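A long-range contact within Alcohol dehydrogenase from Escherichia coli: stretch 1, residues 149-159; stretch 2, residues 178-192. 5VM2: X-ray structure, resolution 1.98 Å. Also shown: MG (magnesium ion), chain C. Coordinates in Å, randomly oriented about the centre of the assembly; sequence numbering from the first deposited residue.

Stretch 1, residues 149-159: TLVEPAAVGMH
Stretch 2 178-192: GCIGLMTLQACKCLG

The unusual feature of this contact is how nearly the two backbones touch: the CA atoms of Gly 157 and Thr 184 lie 3.9 Å apart, and the helix axes approach to 7.4 Å. Glycine permits this. An ideal CB built on Gly 157 would point toward the second helix and fall 2.6 Å from Met 183 C and 2.6 Å from Thr 184 N, both clashes. In its absence, Gly 157 CA rests 3.7 Å from Thr 184 OG1 and 4.1 Å from Met 183 C.

Stretch 1 is helical and belongs to a longer helix, kinked at Glu 152 and Pro 153, whose N atoms lack the regular i to i-4 bond; Glu 152 N makes a weak bond to Thr 149 O (3.5 Å). Regular i to i+4 bonding follows, from Ala 154 N to Leu 150 O (3.1 Å) through His 159 N to Ala 155 O (2.9 Å). In stretch 2, Gly 178 is the N-cap of helix 179-190, and Leu 191 (phi/psi -88/7) is the first residue to leave helical geometry. The N-to-C directions differ by 59° (signed crossing angle -59°). Beyond the glycine, register is set by Met 158 and Ala 187, CA to CA 4.9 Å.

No hydrogen bond crosses the interface, so the contact rests on packing, with 472 Å² buried over both sides. Thr 184 (chi1 m) instead donates from OG1 to Ile 180 O within its own helix, at 2.7 Å.

Met 183 (m, m, t) is a knob among Leu 150, Pro 153, Ala 154 and Gly 157. Its CG lies 3.5 Å from Pro 153 O, its SD 3.6 Å from Ala 154 CA and 3.8 Å from Ala 154 CB, and its CE 3.8 Å from Pro 153 CG. Pro 153, its ring C-gamma endo, also sets CB 3.9 Å from Cys 179 SG (chi1 t) and 4.2 Å from Ile 180 CD1. Ile 180 (m, m) reaches Val 156 (t) through CG2, 3.9 Å from CG1 of the valine.

Past the glycine, the small side chain of Ala 187 fits where the helices remain close: its CB is 3.3 Å from Gly 157 O and 3.6 Å from Met 158 CA. Met 158 (t, p, p) starts sideways at CA-to-CB, but its end comes nearer, placing CE 3.7 Å from Ala 187 CB and SD 4.0 Å from Leu 191 CD1 (Leu 191 m, p). Glu 152 points away at CA-to-CB; its OE1 binds the magnesium ion at 2.0 Å.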

# COMPACT_ATOMS: atom_id res chain seq x y z
N THR A 149 7.76 -3.31 -7.32
CA THR A 149 7.07 -3.84 -6.16
C THR A 149 6.42 -2.73 -5.35
O THR A 149 5.29 -2.89 -4.86
CB THR A 149 8.07 -4.62 -5.29
OG1 THR A 149 8.63 -5.69 -6.06
CG2 THR A 149 7.39 -5.18 -4.06
N LEU A 150 7.09 -1.59 -5.23
CA LEU A 150 6.54 -0.53 -4.39
C LEU A 150 5.51 0.33 -5.10
O LEU A 150 4.91 1.20 -4.47
CB LEU A 150 7.67 0.34 -3.86
CG LEU A 150 8.81 -0.48 -3.26
CD1 LEU A 150 10.12 0.27 -3.36
CD2 LEU A 150 8.49 -0.87 -1.83
N VAL A 151 5.18 0.02 -6.36
CA VAL A 151 4.06 0.69 -7.00
C VAL A 151 2.77 0.44 -6.22
O VAL A 151 1.91 1.32 -6.12
CB VAL A 151 3.93 0.24 -8.47
CG1 VAL A 151 2.57 0.66 -9.04
CG2 VAL A 151 5.08 0.80 -9.30
N GLU A 152 2.63 -0.76 -5.65
CA GLU A 152 1.39 -1.09 -4.95
C GLU A 152 1.10 -0.15 -3.78
O GLU A 152 0.01 0.45 -3.76
CB GLU A 152 1.41 -2.57 -4.52
CG GLU A 152 0.04 -3.16 -4.25
CD GLU A 152 -0.43 -2.93 -2.82
OE1 GLU A 152 0.34 -2.37 -2.02
OE2 GLU A 152 -1.58 -3.31 -2.51
N PRO A 153 1.98 0.02 -2.79
CA PRO A 153 1.67 1.00 -1.74
C PRO A 153 1.64 2.42 -2.26
O PRO A 153 0.86 3.24 -1.75
CB PRO A 153 2.78 0.79 -0.71
CG PRO A 153 3.92 0.18 -1.49
CD PRO A 153 3.25 -0.69 -2.51
N ALA A 154 2.47 2.75 -3.26
CA ALA A 154 2.37 4.08 -3.86
C ALA A 154 1.01 4.30 -4.50
O ALA A 154 0.45 5.40 -4.43
CB ALA A 154 3.49 4.27 -4.89
N ALA A 155 0.45 3.25 -5.11
CA ALA A 155 -0.89 3.34 -5.68
C ALA A 155 -1.94 3.60 -4.61
O ALA A 155 -2.95 4.27 -4.88
CB ALA A 155 -1.22 2.05 -6.44
N VAL A 156 -1.74 3.06 -3.40
CA VAL A 156 -2.64 3.35 -2.29
C VAL A 156 -2.68 4.85 -2.00
O VAL A 156 -3.76 5.44 -1.85
CB VAL A 156 -2.21 2.56 -1.04
CG1 VAL A 156 -3.01 3.00 0.18
CG2 VAL A 156 -2.37 1.06 -1.28
N GLY A 157 -1.51 5.47 -1.90
CA GLY A 157 -1.47 6.91 -1.65
C GLY A 157 -1.97 7.71 -2.84
O GLY A 157 -2.61 8.75 -2.67
N MET A 158 -1.69 7.23 -4.05
CA MET A 158 -2.17 7.92 -5.25
C MET A 158 -3.69 7.93 -5.30
O MET A 158 -4.31 8.95 -5.62
CB MET A 158 -1.59 7.27 -6.50
CG MET A 158 -1.82 8.07 -7.78
SD MET A 158 -0.90 9.63 -7.85
CE MET A 158 0.68 9.10 -7.23
N HIS A 159 -4.31 6.80 -4.97
CA HIS A 159 -5.77 6.70 -4.98
C HIS A 159 -6.39 7.63 -3.94
O HIS A 159 -7.41 8.27 -4.20
CB HIS A 159 -6.16 5.23 -4.73
CG HIS A 159 -7.63 4.97 -4.79
ND1 HIS A 159 -8.36 5.05 -5.96
CD2 HIS A 159 -8.51 4.60 -3.83
CE1 HIS A 159 -9.63 4.76 -5.71
NE2 HIS A 159 -9.74 4.48 -4.42
N GLY A 178 4.43 6.88 8.27
CA GLY A 178 4.80 5.54 7.86
C GLY A 178 4.72 5.42 6.35
O GLY A 178 4.55 6.40 5.63
N CYS A 179 4.82 4.18 5.87
CA CYS A 179 4.87 3.94 4.43
C CYS A 179 3.70 4.62 3.71
O CYS A 179 3.91 5.40 2.77
CB CYS A 179 4.87 2.44 4.14
SG CYS A 179 4.81 2.07 2.37
N ILE A 180 2.47 4.36 4.15
CA ILE A 180 1.31 4.89 3.44
C ILE A 180 1.22 6.41 3.56
O ILE A 180 0.78 7.08 2.63
CB ILE A 180 0.03 4.20 3.95
CG1 ILE A 180 0.15 2.68 3.79
CG2 ILE A 180 -1.16 4.71 3.17
CD1 ILE A 180 0.34 2.23 2.35
N GLY A 181 1.64 6.97 4.70
CA GLY A 181 1.65 8.42 4.83
C GLY A 181 2.65 9.08 3.91
O GLY A 181 2.38 10.15 3.35
N LEU A 182 3.81 8.45 3.73
CA LEU A 182 4.81 8.99 2.81
C LEU A 182 4.38 8.82 1.36
O LEU A 182 4.63 9.71 0.53
CB LEU A 182 6.16 8.30 3.07
CG LEU A 182 6.69 8.57 4.47
CD1 LEU A 182 7.96 7.78 4.74
CD2 LEU A 182 6.93 10.06 4.66
N MET A 183 3.72 7.70 1.04
CA MET A 183 3.14 7.55 -0.29
C MET A 183 2.08 8.61 -0.56
O MET A 183 2.03 9.18 -1.66
CB MET A 183 2.52 6.16 -0.45
CG MET A 183 3.51 5.00 -0.41
SD MET A 183 4.91 5.23 -1.51
CE MET A 183 5.66 3.60 -1.48
N THR A 184 1.22 8.88 0.43
CA THR A 184 0.19 9.90 0.27
C THR A 184 0.82 11.28 0.08
O THR A 184 0.36 12.07 -0.75
CB THR A 184 -0.75 9.88 1.47
OG1 THR A 184 -1.28 8.56 1.64
CG2 THR A 184 -1.90 10.87 1.27
N LEU A 185 1.88 11.58 0.85
CA LEU A 185 2.60 12.84 0.70
C LEU A 185 3.10 13.03 -0.73
O LEU A 185 2.87 14.07 -1.35
CB LEU A 185 3.76 12.87 1.69
CG LEU A 185 4.97 13.78 1.46
CD1 LEU A 185 4.54 15.25 1.56
CD2 LEU A 185 6.07 13.44 2.47
N GLN A 186 3.79 12.03 -1.28
CA GLN A 186 4.30 12.15 -2.63
C GLN A 186 3.17 12.22 -3.66
O GLN A 186 3.28 12.94 -4.66
CB GLN A 186 5.25 10.99 -2.93
CG GLN A 186 6.45 10.97 -1.99
CD GLN A 186 7.59 10.16 -2.55
OE1 GLN A 186 8.32 10.63 -3.42
NE2 GLN A 186 7.76 8.95 -2.04
N ALA A 187 2.06 11.52 -3.40
CA ALA A 187 0.91 11.64 -4.30
C ALA A 187 0.35 13.06 -4.26
O ALA A 187 0.04 13.64 -5.30
CB ALA A 187 -0.16 10.62 -3.93
N CYS A 188 0.22 13.64 -3.06
CA CYS A 188 -0.26 15.01 -2.96
C CYS A 188 0.65 15.97 -3.71
O CYS A 188 0.18 16.91 -4.36
CB CYS A 188 -0.39 15.43 -1.49
SG CYS A 188 -1.73 14.59 -0.61
N LYS A 189 1.97 15.75 -3.64
CA LYS A 189 2.90 16.58 -4.39
C LYS A 189 2.67 16.44 -5.89
O LYS A 189 2.68 17.43 -6.63
CB LYS A 189 4.34 16.21 -4.05
CG LYS A 189 4.74 16.51 -2.62
CD LYS A 189 6.14 17.12 -2.56
CE LYS A 189 7.20 16.10 -2.95
NZ LYS A 189 8.31 16.71 -3.74
N CYS A 190 2.47 15.20 -6.37
CA CYS A 190 2.27 14.98 -7.79
C CYS A 190 0.99 15.64 -8.29
O CYS A 190 0.90 16.01 -9.46
CB CYS A 190 2.24 13.48 -8.09
SG CYS A 190 3.85 12.69 -7.90
N LEU A 191 -0.00 15.80 -7.42
CA LEU A 191 -1.24 16.48 -7.77
C LEU A 191 -1.17 17.99 -7.56
O LEU A 191 -2.19 18.67 -7.70
CB LEU A 191 -2.41 15.88 -6.98
CG LEU A 191 -3.11 14.70 -7.66
CD1 LEU A 191 -2.24 13.44 -7.60
CD2 LEU A 191 -4.46 14.44 -7.02
N GLY A 192 -0.00 18.52 -7.22
CA GLY A 192 0.22 19.95 -7.24
C GLY A 192 0.04 20.68 -5.93
O GLY A 192 0.20 21.90 -5.90
MG MG C . 0.40 -2.93 -0.07
O HOH W 1 -0.35 -1.51 0.96